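PDB 5GIV: carboxypeptidase 1 from Deinococcus radiodurans str. R1, which probably removes amino acids one at a time from the C-terminus of peptides with broad specificity, as a zinc-dependent metallocarboxypeptidase of the M32 family. Local coordinates for residues 211-216 / 317-322; 260-265 / 306-311; 311-316 / 334-339; 341-346 / 351-356. One frame throughout, in Å; residues are numbered along the deposited sequence.

In the fold
Three of the four contacts hold one helix, 310-323, in a mostly helical fold; the fourth closes the loop that follows helix 333-339. Contacts 1, 2 and 3 join helix 310-323, or the turn leading into it, to helix 207-221, to the zinc-binding helix 257-275 and to helix 333-339. Contacts 2 and 3 are buried, whereas contacts 1 and 4 are partly buried. The chemistry follows: contact 3 is apolar packing, contact 2 adds a cation-pi stack and a tyrosine hydrogen bond, contact 1 pairs aromatic packing with a salt bridge among its more exposed residues, and contact 4 relies on an aspartate and waters. Y262 probably bonds W313, tying contact 2 to contact 3.

Contact 1. Residues 211-216 / 317-322; sequences LAFGER and FGDWRD
F213 and W320 are the nearest pair along two antiparallel helix segments, whose axes approach to 11.0 Å with directions 166° apart. W320 sends the edge of its six-membered ring into the face of F213. The ring centroids are 4.7 Å apart and the planes are inclined at 65°, a T-shaped stack. W320 CE3 does the touching, sitting over the centre of the phenyl ring and 3.4 Å from F213 CE2. This packing belongs to the largely helical M32 carboxypeptidase fold, where helix 207-221 lies against helix 310-323 well away from the zinc. Y316 of helix 310-323 also touches F213, while W313 and F324 each form edge-to-face pairs with W320, so the stack is part of a larger aromatic cluster. Beside it, R216 and D319 reach toward each other from their two helices. R216 NE donates to D319 OD2 at 2.7 Å, on the syn side of the carboxylate and within the guanidinium plane. The second bond, from R216 NH2 to D319 OD1 at 2.6 Å, is weak because its angle is poor. A bend in the arginine chain at chi3 (-65°) folds the guanidinium back over A212 O and F213 CA of its own helix. D319 OD2 also rests 3.5 Å from F213 CD1.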
loop_
_atom_site.group_PDB
_atom_site.type_symbol
_atom_site.label_atom_id
_atom_site.label_comp_id
_atom_site.label_asym_id
_atom_site.label_seq_id
_atom_site.Cartn_x
_atom_site.Cartn_y
_atom_site.Cartn_z
ATOM N N LEU A 211 9.151 -7.526 -17.443
ATOM C CA LEU A 211 9.232 -7.487 -15.990
ATOM C C LEU A 211 9.877 -8.759 -15.450
ATOM O O LEU A 211 10.725 -8.701 -14.553
ATOM C CB LEU A 211 7.842 -7.291 -15.385
ATOM C CG LEU A 211 7.231 -5.924 -15.656
ATOM C CD1 LEU A 211 5.755 -5.868 -15.244
ATOM C CD2 LEU A 211 8.055 -4.880 -14.926
ATOM N N ALA A 212 9.504 -9.916 -15.999
ATOM C CA ALA A 212 10.065 -11.172 -15.512
ATOM C C ALA A 212 11.570 -11.200 -15.712
ATOM O O ALA A 212 12.324 -11.570 -14.807
ATOM C CB ALA A 212 9.407 -12.364 -16.214
ATOM N N PHE A 213 12.030 -10.791 -16.890
ATOM C CA PHE A 213 13.463 -10.756 -17.134
ATOM C C PHE A 213 14.160 -9.789 -16.180
ATOM O O PHE A 213 15.201 -10.114 -15.596
ATOM C CB PHE A 213 13.736 -10.388 -18.592
ATOM C CG PHE A 213 15.192 -10.188 -18.889
ATOM C CD1 PHE A 213 15.993 -11.265 -19.235
ATOM C CD2 PHE A 213 15.762 -8.930 -18.823
ATOM C CE1 PHE A 213 17.337 -11.088 -19.504
ATOM C CE2 PHE A 213 17.101 -8.751 -19.100
ATOM C CZ PHE A 213 17.891 -9.835 -19.443
ATOM N N GLY A 214 13.596 -8.593 -16.007
ATOM C CA GLY A 214 14.226 -7.610 -15.138
ATOM C C GLY A 214 14.359 -8.086 -13.702
ATOM O O GLY A 214 15.348 -7.784 -13.026
ATOM N N GLU A 215 13.360 -8.822 -13.210
ATOM C CA GLU A 215 13.419 -9.304 -11.834
ATOM C C GLU A 215 14.420 -10.441 -11.668
ATOM O O GLU A 215 14.977 -10.620 -10.579
ATOM C CB GLU A 215 12.032 -9.735 -11.372
ATOM C CG GLU A 215 11.104 -8.570 -11.146
ATOM C CD GLU A 215 9.854 -8.972 -10.424
ATOM O OE1 GLU A 215 9.137 -8.065 -9.947
ATOM O OE2 GLU A 215 9.615 -10.194 -10.290
ATOM N N ARG A 216 14.664 -11.217 -12.720
ATOM C CA ARG A 216 15.712 -12.225 -12.637
ATOM C C ARG A 216 17.093 -11.579 -12.557
ATOM O O ARG A 216 17.964 -12.051 -11.819
ATOM C CB ARG A 216 15.622 -13.172 -13.832
ATOM C CG ARG A 216 14.334 -13.996 -13.871
ATOM C CD ARG A 216 14.448 -15.154 -14.851
ATOM N NE ARG A 216 14.581 -14.719 -16.239
ATOM C CZ ARG A 216 13.552 -14.549 -17.066
ATOM N NH1 ARG A 216 12.315 -14.763 -16.641
ATOM N NH2 ARG A 216 13.756 -14.161 -18.315
ATOM N N PHE A 317 22.309 -12.562 -22.561
ATOM C CA PHE A 317 21.708 -12.590 -23.887
ATOM C C PHE A 317 20.950 -13.889 -24.115
ATOM O O PHE A 317 19.897 -13.888 -24.769
ATOM C CB PHE A 317 22.763 -12.397 -24.971
ATOM C CG PHE A 317 22.184 -12.269 -26.343
ATOM C CD1 PHE A 317 21.540 -11.108 -26.722
ATOM C CD2 PHE A 317 22.271 -13.310 -27.252
ATOM C CE1 PHE A 317 21.003 -10.971 -27.982
ATOM C CE2 PHE A 317 21.729 -13.184 -28.526
ATOM C CZ PHE A 317 21.091 -12.010 -28.888
ATOM N N GLY A 318 21.452 -14.999 -23.563
ATOM C CA GLY A 318 20.757 -16.266 -23.710
ATOM C C GLY A 318 19.348 -16.219 -23.152
ATOM O O GLY A 318 18.384 -16.554 -23.844
ATOM N N ASP A 319 19.209 -15.805 -21.889
ATOM C CA ASP A 319 17.875 -15.641 -21.317
ATOM C C ASP A 319 17.073 -14.613 -22.106
ATOM O O ASP A 319 15.885 -14.813 -22.389
ATOM C CB ASP A 319 17.983 -15.239 -19.840
ATOM C CG ASP A 319 16.630 -14.949 -19.205
ATOM O OD1 ASP A 319 15.598 -15.201 -19.844
ATOM O OD2 ASP A 319 16.578 -14.505 -18.044
ATOM N N TRP A 320 17.728 -13.527 -22.504
ATOM C CA TRP A 320 17.083 -12.493 -23.303
ATOM C C TRP A 320 16.568 -13.058 -24.623
ATOM O O TRP A 320 15.393 -12.886 -24.969
ATOM C CB TRP A 320 18.091 -11.368 -23.538
ATOM C CG TRP A 320 17.589 -10.134 -24.215
ATOM C CD1 TRP A 320 17.877 -9.722 -25.482
ATOM C CD2 TRP A 320 16.753 -9.124 -23.643
ATOM N NE1 TRP A 320 17.267 -8.525 -25.739
ATOM C CE2 TRP A 320 16.569 -8.133 -24.626
ATOM C CE3 TRP A 320 16.137 -8.963 -22.399
ATOM C CZ2 TRP A 320 15.793 -6.998 -24.403
ATOM C CZ3 TRP A 320 15.373 -7.837 -22.177
ATOM C CH2 TRP A 320 15.208 -6.869 -23.173
ATOM N N ARG A 321 17.444 -13.744 -25.368
ATOM C CA ARG A 321 17.064 -14.306 -26.662
ATOM C C ARG A 321 15.960 -15.343 -26.511
ATOM O O ARG A 321 15.010 -15.370 -27.301
ATOM C CB ARG A 321 18.285 -14.932 -27.334
ATOM C CG ARG A 321 18.149 -15.109 -28.831
ATOM C CD ARG A 321 18.831 -16.380 -29.329
ATOM N NE ARG A 321 20.230 -16.487 -28.909
ATOM C CZ ARG A 321 20.663 -17.294 -27.939
ATOM N NH1 ARG A 321 21.957 -17.329 -27.625
ATOM N NH2 ARG A 321 19.800 -18.071 -27.282
ATOM N N ASP A 322 16.077 -16.214 -25.506
ATOM C CA ASP A 322 15.062 -17.239 -25.283
ATOM C C ASP A 322 13.718 -16.614 -24.946
ATOM O O ASP A 322 12.665 -17.141 -25.324
ATOM C CB ASP A 322 15.506 -18.183 -24.159
ATOM C CG ASP A 322 16.703 -19.041 -24.550
ATOM O OD1 ASP A 322 16.990 -19.181 -25.755
ATOM O OD2 ASP A 322 17.376 -19.561 -23.641
#

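Contact 2. Residues 260-265 / 306-311; sequences ALYSTL and VGRSRA
The phenol ring of Y262 has the guanidinium of R308 on one face and L261 CG on the other, while G307 meets its edge. R308 lies almost flat on the ring, with planes 19° apart and CZ 3.9 Å from the ring centroid, a cation-pi stack. The guanidinium is displaced toward the root of the ring, and R308 NH2 comes 3.4 Å from Y262 CB. An arginine chain extended from CG to NE carries it there, and partners beyond the contact fix its rotation: V340 O at NH1, E303 at NH2 and N304 at NE. At the edge, Y262 OH donates to G307 O at 2.7 Å, the hydroxyl standing 48° out of the carbonyl plane; the tyrosine hydroxyl is also hydrogen-bonded with W313 NE1. Y262 and L265 lie on helix 257-275, which carries the zinc ligands H266 and H270, and their partners lie on the type I turn V306 to S309 that joins helix 292-306 to helix 310-323. S309 is the N-cap of the latter, its OG capping F312 N. That hydroxyl also donates to V306 O at 2.8 Å, in the carbonyl plane and on a lone pair. L265 CD1 packs on G307 CA at 3.8 Å.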
loop_
_atom_site.group_PDB
_atom_site.type_symbol
_atom_site.label_atom_id
_atom_site.label_comp_id
_atom_site.label_asym_id
_atom_site.label_seq_id
_atom_site.Cartn_x
_atom_site.Cartn_y
_atom_site.Cartn_z
ATOM N N ALA A 260 12.306 -0.264 -19.644
ATOM C CA ALA A 260 11.985 -0.997 -18.425
ATOM C C ALA A 260 13.228 -1.637 -17.822
ATOM O O ALA A 260 13.462 -1.549 -16.610
ATOM C CB ALA A 260 10.924 -2.060 -18.715
ATOM N N LEU A 261 14.047 -2.277 -18.655
ATOM C CA LEU A 261 15.212 -2.973 -18.121
ATOM C C LEU A 261 16.108 -2.024 -17.332
ATOM O O LEU A 261 16.476 -2.305 -16.183
ATOM C CB LEU A 261 15.993 -3.649 -19.249
ATOM C CG LEU A 261 17.299 -4.267 -18.759
ATOM C CD1 LEU A 261 16.988 -5.210 -17.617
ATOM C CD2 LEU A 261 18.007 -5.015 -19.891
ATOM N N TYR A 262 16.466 -0.887 -17.925
ATOM C CA TYR A 262 17.454 -0.039 -17.277
ATOM C C TYR A 262 16.862 0.861 -16.198
ATOM O O TYR A 262 17.594 1.241 -15.272
ATOM C CB TYR A 262 18.236 0.730 -18.346
ATOM C CG TYR A 262 19.196 -0.234 -19.031
ATOM C CD1 TYR A 262 20.336 -0.684 -18.368
ATOM C CD2 TYR A 262 18.926 -0.754 -20.298
ATOM C CE1 TYR A 262 21.194 -1.595 -18.951
ATOM C CE2 TYR A 262 19.784 -1.669 -20.891
ATOM C CZ TYR A 262 20.918 -2.080 -20.210
ATOM O OH TYR A 262 21.781 -2.983 -20.768
ATOM N N SER A 263 15.562 1.181 -16.262
ATOM C CA SER A 263 14.897 1.764 -15.099
ATOM C C SER A 263 14.940 0.810 -13.909
ATOM O O SER A 263 15.179 1.231 -12.770
ATOM C CB SER A 263 13.441 2.115 -15.419
ATOM O OG SER A 263 13.327 3.208 -16.311
ATOM N N THR A 264 14.678 -0.477 -14.153
ATOM C CA THR A 264 14.679 -1.452 -13.071
ATOM C C THR A 264 16.080 -1.628 -12.486
ATOM O O THR A 264 16.254 -1.599 -11.264
ATOM C CB THR A 264 14.101 -2.781 -13.570
ATOM O OG1 THR A 264 12.705 -2.613 -13.838
ATOM C CG2 THR A 264 14.283 -3.886 -12.541
ATOM N N LEU A 265 17.101 -1.761 -13.343
ATOM C CA LEU A 265 18.463 -1.896 -12.832
ATOM C C LEU A 265 18.867 -0.658 -12.047
ATOM O O LEU A 265 19.448 -0.759 -10.963
ATOM C CB LEU A 265 19.444 -2.143 -13.983
ATOM C CG LEU A 265 19.195 -3.335 -14.913
ATOM C CD1 LEU A 265 20.393 -3.593 -15.818
ATOM C CD2 LEU A 265 18.874 -4.574 -14.107
ATOM N N VAL A 306 27.629 -1.931 -14.721
ATOM C CA VAL A 306 27.321 -3.349 -14.812
ATOM C C VAL A 306 26.348 -3.590 -15.960
ATOM O O VAL A 306 26.662 -4.314 -16.913
ATOM C CB VAL A 306 26.749 -3.867 -13.482
ATOM C CG1 VAL A 306 26.381 -5.357 -13.590
ATOM C CG2 VAL A 306 27.745 -3.622 -12.354
ATOM N N GLY A 307 25.179 -2.937 -15.895
ATOM C CA GLY A 307 24.075 -3.300 -16.769
ATOM C C GLY A 307 24.336 -3.083 -18.244
ATOM O O GLY A 307 23.734 -3.755 -19.088
ATOM N N ARG A 308 25.207 -2.137 -18.587
ATOM C CA ARG A 308 25.495 -1.844 -19.985
ATOM C C ARG A 308 26.855 -2.371 -20.420
ATOM O O ARG A 308 27.331 -2.022 -21.509
ATOM C CB ARG A 308 25.396 -0.338 -20.237
ATOM C CG ARG A 308 23.989 0.207 -20.025
ATOM C CD ARG A 308 23.913 1.707 -20.261
ATOM N NE ARG A 308 22.697 2.267 -19.678
ATOM C CZ ARG A 308 21.526 2.354 -20.304
ATOM N NH1 ARG A 308 21.402 1.931 -21.559
ATOM N NH2 ARG A 308 20.480 2.878 -19.673
ATOM N N SER A 309 27.485 -3.218 -19.615
ATOM C CA SER A 309 28.817 -3.712 -19.933
ATOM C C SER A 309 28.720 -4.926 -20.850
ATOM O O SER A 309 27.678 -5.576 -20.953
ATOM C CB SER A 309 29.575 -4.086 -18.662
ATOM O OG SER A 309 29.021 -5.254 -18.091
ATOM N N ARG A 310 29.827 -5.229 -21.526
ATOM C CA ARG A 310 29.828 -6.400 -22.393
ATOM C C ARG A 310 29.637 -7.680 -21.587
ATOM O O ARG A 310 28.922 -8.593 -22.018
ATOM C CB ARG A 310 31.109 -6.454 -23.225
ATOM C CG ARG A 310 30.947 -7.312 -24.459
ATOM C CD ARG A 310 32.032 -7.113 -25.530
ATOM N NE ARG A 310 32.791 -5.864 -25.439
ATOM C CZ ARG A 310 33.092 -5.093 -26.485
ATOM N NH1 ARG A 310 32.709 -5.444 -27.711
ATOM N NH2 ARG A 310 33.790 -3.978 -26.307
ATOM N N ALA A 311 30.236 -7.751 -20.395
ATOM C CA ALA A 311 30.122 -8.959 -19.584
ATOM C C ALA A 311 28.674 -9.240 -19.199
ATOM O O ALA A 311 28.266 -10.404 -19.094
ATOM C CB ALA A 311 30.986 -8.832 -18.330
#

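Contact 3. Residues 311-316 / 334-339; sequences AFWAAY and EEMYRA
M336 meets the indole of W313 with a methylene first and its sulfur second. M336 CG stands 3.7 Å from the centroid of the W313 six-membered ring and only 9° off the ring normal, a well-centred CH-pi contact. The sulfur follows over the same face: M336 SD lies 4.6 Å from the centroid of that W313 ring, a longer Met-aromatic approach. The methionine leaves its helix with CG anti to the backbone N, which puts CG over the ring, and the turn at chi2 (63°) sets SD over the same face. F312, one residue earlier than W313, covers the opposite face of the indole with CD1, so the ring is sandwiched between its own helix and the next. The contact joins helix 310-323 to helix 333-339 in the helical body of the protein, away from the zinc site. Here the packing is purely apolar, with no polar bond between the two segments. The five-membered side of W313 serves Y337: W313 CD1 lies 4.0 Å from Y337 CA and 4.2 Å from Y337 CB, near the plane of the tyrosine ring and at its edge. W320 and F317 also touch M336.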
loop_
_atom_site.group_PDB
_atom_site.type_symbol
_atom_site.label_atom_id
_atom_site.label_comp_id
_atom_site.label_asym_id
_atom_site.label_seq_id
_atom_site.Cartn_x
_atom_site.Cartn_y
_atom_site.Cartn_z
ATOM N N ALA A 311 30.236 -7.751 -20.395
ATOM C CA ALA A 311 30.122 -8.959 -19.584
ATOM C C ALA A 311 28.674 -9.240 -19.199
ATOM O O ALA A 311 28.266 -10.404 -19.094
ATOM C CB ALA A 311 30.986 -8.832 -18.330
ATOM N N PHE A 312 27.892 -8.190 -18.953
ATOM C CA PHE A 312 26.485 -8.370 -18.603
ATOM C C PHE A 312 25.737 -9.125 -19.694
ATOM O O PHE A 312 24.970 -10.053 -19.410
ATOM C CB PHE A 312 25.843 -7.004 -18.328
ATOM C CG PHE A 312 24.387 -7.069 -17.967
ATOM C CD1 PHE A 312 23.411 -7.171 -18.950
ATOM C CD2 PHE A 312 23.990 -7.018 -16.633
ATOM C CE1 PHE A 312 22.081 -7.221 -18.614
ATOM C CE2 PHE A 312 22.652 -7.067 -16.289
ATOM C CZ PHE A 312 21.694 -7.168 -17.278
ATOM N N TRP A 313 25.928 -8.728 -20.955
ATOM C CA TRP A 313 25.165 -9.353 -22.030
ATOM C C TRP A 313 25.738 -10.706 -22.448
ATOM O O TRP A 313 24.991 -11.562 -22.945
ATOM C CB TRP A 313 25.067 -8.394 -23.219
ATOM C CG TRP A 313 24.087 -7.321 -22.924
ATOM C CD1 TRP A 313 24.359 -6.015 -22.632
ATOM C CD2 TRP A 313 22.669 -7.473 -22.809
ATOM N NE1 TRP A 313 23.190 -5.339 -22.368
ATOM C CE2 TRP A 313 22.139 -6.212 -22.469
ATOM C CE3 TRP A 313 21.795 -8.551 -22.969
ATOM C CZ2 TRP A 313 20.772 -5.997 -22.292
ATOM C CZ3 TRP A 313 20.429 -8.336 -22.793
ATOM C CH2 TRP A 313 19.936 -7.070 -22.459
ATOM N N ALA A 314 27.038 -10.939 -22.242
ATOM C CA ALA A 314 27.547 -12.299 -22.398
ATOM C C ALA A 314 26.811 -13.263 -21.481
ATOM O O ALA A 314 26.613 -14.429 -21.838
ATOM C CB ALA A 314 29.050 -12.349 -22.126
ATOM N N ALA A 315 26.369 -12.786 -20.316
ATOM C CA ALA A 315 25.698 -13.629 -19.335
ATOM C C ALA A 315 24.199 -13.749 -19.580
ATOM O O ALA A 315 23.629 -14.829 -19.382
ATOM C CB ALA A 315 25.931 -13.077 -17.927
ATOM N N TYR A 316 23.548 -12.684 -20.059
ATOM C CA TYR A 316 22.094 -12.653 -20.107
ATOM C C TYR A 316 21.506 -12.683 -21.509
ATOM O O TYR A 316 20.291 -12.851 -21.638
ATOM C CB TYR A 316 21.552 -11.422 -19.361
ATOM C CG TYR A 316 21.679 -11.560 -17.873
ATOM C CD1 TYR A 316 20.830 -12.406 -17.175
ATOM C CD2 TYR A 316 22.638 -10.855 -17.162
ATOM C CE1 TYR A 316 20.939 -12.555 -15.814
ATOM C CE2 TYR A 316 22.754 -10.995 -15.791
ATOM C CZ TYR A 316 21.904 -11.849 -15.126
ATOM O OH TYR A 316 21.997 -12.017 -13.764
ATOM N N GLU A 334 26.692 -9.433 -29.525
ATOM C CA GLU A 334 27.448 -8.185 -29.618
ATOM C C GLU A 334 26.562 -7.026 -30.069
ATOM O O GLU A 334 26.790 -5.878 -29.673
ATOM C CB GLU A 334 28.646 -8.369 -30.560
ATOM C CG GLU A 334 29.473 -7.108 -30.864
ATOM C CD GLU A 334 30.272 -6.568 -29.663
ATOM O OE1 GLU A 334 30.867 -5.469 -29.790
ATOM O OE2 GLU A 334 30.321 -7.237 -28.598
ATOM N N GLU A 335 25.567 -7.296 -30.914
ATOM C CA GLU A 335 24.708 -6.214 -31.375
ATOM C C GLU A 335 23.803 -5.708 -30.255
ATOM O O GLU A 335 23.563 -4.502 -30.140
ATOM C CB GLU A 335 23.898 -6.673 -32.583
ATOM C CG GLU A 335 24.746 -6.779 -33.834
ATOM C CD GLU A 335 23.983 -7.298 -35.024
ATOM O OE1 GLU A 335 23.305 -8.334 -34.896
ATOM O OE2 GLU A 335 24.093 -6.680 -36.097
ATOM N N MET A 336 23.323 -6.606 -29.398
ATOM C CA MET A 336 22.524 -6.174 -28.263
ATOM C C MET A 336 23.355 -5.335 -27.302
ATOM O O MET A 336 22.861 -4.342 -26.752
ATOM C CB MET A 336 21.918 -7.383 -27.555
ATOM C CG MET A 336 21.086 -7.024 -26.340
ATOM S SD MET A 336 19.642 -6.037 -26.778
ATOM C CE MET A 336 18.799 -7.163 -27.857
ATOM N N TYR A 337 24.628 -5.703 -27.100
ATOM C CA TYR A 337 25.500 -4.884 -26.262
ATOM C C TYR A 337 25.706 -3.496 -26.857
ATOM O O TYR A 337 25.719 -2.497 -26.126
ATOM C CB TYR A 337 26.848 -5.574 -26.047
ATOM C CG TYR A 337 27.942 -4.618 -25.622
ATOM C CD1 TYR A 337 27.989 -4.106 -24.339
ATOM C CD2 TYR A 337 28.925 -4.219 -26.523
ATOM C CE1 TYR A 337 28.984 -3.223 -23.956
ATOM C CE2 TYR A 337 29.928 -3.343 -26.152
ATOM C CZ TYR A 337 29.956 -2.849 -24.872
ATOM O OH TYR A 337 30.956 -1.976 -24.511
ATOM N N ARG A 338 25.885 -3.404 -28.171
ATOM C CA ARG A 338 26.092 -2.084 -28.755
ATOM C C ARG A 338 24.811 -1.261 -28.735
ATOM O O ARG A 338 24.866 -0.038 -28.574
ATOM C CB ARG A 338 26.624 -2.205 -30.180
ATOM C CG ARG A 338 27.902 -3.010 -30.286
ATOM C CD ARG A 338 28.246 -3.291 -31.743
ATOM N NE ARG A 338 29.271 -2.381 -32.238
ATOM C CZ ARG A 338 30.571 -2.654 -32.202
ATOM N NH1 ARG A 338 30.988 -3.817 -31.705
ATOM N NH2 ARG A 338 31.453 -1.773 -32.665
ATOM N N ALA A 339 23.656 -1.911 -28.877
ATOM C CA ALA A 339 22.405 -1.179 -28.993
ATOM C C ALA A 339 22.006 -0.488 -27.696
ATOM O O ALA A 339 21.273 0.508 -27.740
ATOM C CB ALA A 339 21.294 -2.120 -29.442
#

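Contact 4. Residues 341-346 / 351-356; sequences NTVSRS and DADELT
An Asx turn at D353 organises the loop between helix 333-339 and helix 357-372, where 341-346 and 351-356 fold against each other. The carboxylate is gripped by four donors. D353 OD1 accepts from L355 N at 2.6 Å and from T356 N at 2.9 Å, both of its own segment. D353 OD2 takes T356 OG1 at 2.8 Å and, across the contact, S344 N at 3.0 Å. That last bond is nearly straight, 168°, yet its donor stands 55° out of the carboxylate plane, and the threonine hydroxyl comes to OD2 from the opposite face. D353 CG occupies the crowded position between N and the carbonyl carbon (chi1 61°), which turns the carboxylate back over the N-H groups that follow it. So many donors would probably favour the charged form. V343 lies across the aspartate, its CG1 against OD1, and V343 CG2 meets L355 CD1 at 3.8 Å in a small apolar patch continued by V190 of helix 169-193 and Y497 of helix 487-501. Waters bridge other polar groups of the two segments. One donates to S344 O at 2.8 Å and accepts from D353 N at 3.1 Å, while bonding S346 OG; a second accepts from S346 N and donates to T356 OG1. At the other end, K496 serves both N341 OD1 and E354 OE1, which Y497 OH also bonds. With 354-356 in helical conformation just ahead of helix 357-372, the bonds that the N-H groups of L355 and T356 give to D353 OD1 make this an Asx motif.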
loop_
_atom_site.group_PDB
_atom_site.type_symbol
_atom_site.label_atom_id
_atom_site.label_comp_id
_atom_site.label_asym_id
_atom_site.label_seq_id
_atom_site.Cartn_x
_atom_site.Cartn_y
_atom_site.Cartn_z
ATOM N N ASN A 341 24.044 1.104 -25.846
ATOM C CA ASN A 341 25.052 2.134 -25.635
ATOM C C ASN A 341 25.074 3.137 -26.779
ATOM O O ASN A 341 26.136 3.618 -27.181
ATOM C CB ASN A 341 26.441 1.524 -25.452
ATOM C CG ASN A 341 26.575 0.744 -24.161
ATOM O OD1 ASN A 341 26.515 1.317 -23.072
ATOM N ND2 ASN A 341 26.791 -0.565 -24.274
ATOM N N THR A 342 23.912 3.470 -27.333
ATOM C CA THR A 342 23.867 4.537 -28.319
ATOM C C THR A 342 23.950 5.900 -27.641
ATOM O O THR A 342 23.675 6.049 -26.451
ATOM C CB THR A 342 22.595 4.456 -29.156
ATOM O OG1 THR A 342 21.490 4.950 -28.386
ATOM C CG2 THR A 342 22.335 3.043 -29.677
ATOM N N VAL A 343 24.309 6.911 -28.432
ATOM C CA VAL A 343 24.494 8.275 -27.945
ATOM C C VAL A 343 23.833 9.231 -28.925
ATOM O O VAL A 343 23.845 8.992 -30.134
ATOM C CB VAL A 343 25.993 8.631 -27.795
ATOM C CG1 VAL A 343 26.156 10.113 -27.459
ATOM C CG2 VAL A 343 26.669 7.755 -26.756
ATOM N N SER A 344 23.241 10.308 -28.409
ATOM C CA SER A 344 22.736 11.372 -29.272
ATOM C C SER A 344 22.316 12.554 -28.412
ATOM O O SER A 344 21.922 12.386 -27.257
ATOM C CB SER A 344 21.553 10.904 -30.125
ATOM O OG SER A 344 20.421 10.677 -29.316
ATOM N N ARG A 345 22.381 13.744 -29.001
ATOM C CA ARG A 345 21.847 14.931 -28.350
ATOM C C ARG A 345 20.332 14.831 -28.334
ATOM O O ARG A 345 19.702 14.746 -29.391
ATOM C CB ARG A 345 22.278 16.188 -29.091
ATOM C CG ARG A 345 23.739 16.208 -29.428
ATOM C CD ARG A 345 24.065 17.346 -30.372
ATOM N NE ARG A 345 25.442 17.211 -30.830
ATOM C CZ ARG A 345 25.791 16.911 -32.076
ATOM N NH1 ARG A 345 24.864 16.749 -33.017
ATOM N NH2 ARG A 345 27.077 16.789 -32.381
ATOM N N SER A 346 19.747 14.829 -27.144
ATOM C CA SER A 346 18.314 14.631 -26.991
ATOM C C SER A 346 17.785 15.670 -26.011
ATOM O O SER A 346 18.542 16.475 -25.460
ATOM C CB SER A 346 17.990 13.201 -26.531
ATOM O OG SER A 346 18.682 12.864 -25.333
ATOM N N ASP A 351 16.233 10.295 -19.989
ATOM C CA ASP A 351 16.529 9.299 -21.010
ATOM C C ASP A 351 17.887 9.492 -21.677
ATOM O O ASP A 351 18.224 8.737 -22.590
ATOM C CB ASP A 351 15.449 9.320 -22.092
ATOM C CG ASP A 351 14.072 9.030 -21.543
ATOM O OD1 ASP A 351 13.973 8.429 -20.452
ATOM O OD2 ASP A 351 13.086 9.381 -22.229
ATOM N N ALA A 352 18.664 10.485 -21.261
ATOM C CA ALA A 352 19.870 10.836 -21.992
ATOM C C ALA A 352 20.964 9.801 -21.751
ATOM O O ALA A 352 21.033 9.171 -20.693
ATOM C CB ALA A 352 20.345 12.236 -21.598
ATOM N N ASP A 353 21.802 9.615 -22.767
ATOM C CA ASP A 353 22.837 8.588 -22.779
ATOM C C ASP A 353 23.975 8.927 -21.811
ATOM O O ASP A 353 24.037 10.006 -21.211
ATOM C CB ASP A 353 23.390 8.439 -24.185
ATOM C CG ASP A 353 24.030 9.719 -24.674
ATOM O OD1 ASP A 353 25.188 9.984 -24.304
ATOM O OD2 ASP A 353 23.361 10.481 -25.401
ATOM N N GLU A 354 24.926 7.996 -21.712
ATOM C CA GLU A 354 26.030 8.149 -20.773
ATOM C C GLU A 354 26.888 9.368 -21.083
ATOM O O GLU A 354 27.532 9.916 -20.179
ATOM C CB GLU A 354 26.911 6.902 -20.793
ATOM C CG GLU A 354 26.368 5.721 -20.013
ATOM C CD GLU A 354 27.394 4.609 -19.885
ATOM O OE1 GLU A 354 27.767 4.030 -20.927
ATOM O OE2 GLU A 354 27.835 4.336 -18.744
ATOM N N LEU A 355 26.941 9.790 -22.344
ATOM C CA LEU A 355 27.893 10.828 -22.714
ATOM C C LEU A 355 27.313 12.234 -22.635
ATOM O O LEU A 355 28.025 13.172 -22.263
ATOM C CB LEU A 355 28.441 10.566 -24.122
ATOM C CG LEU A 355 29.314 9.322 -24.278
ATOM C CD1 LEU A 355 29.952 9.305 -25.648
ATOM C CD2 LEU A 355 30.368 9.265 -23.166
ATOM N N THR A 356 26.051 12.417 -23.008
ATOM C CA THR A 356 25.446 13.742 -23.022
ATOM C C THR A 356 24.645 14.057 -21.766
ATOM O O THR A 356 24.215 15.203 -21.601
ATOM C CB THR A 356 24.550 13.904 -24.257
ATOM O OG1 THR A 356 23.427 13.021 -24.152
ATOM C CG2 THR A 356 25.337 13.582 -25.534
HETATM O O HOH W 1 24.885 5.366 -23.912
HETATM O O HOH W 2 20.575 10.822 -25.342
HETATM O O HOH W 3 21.016 14.421 -24.356
#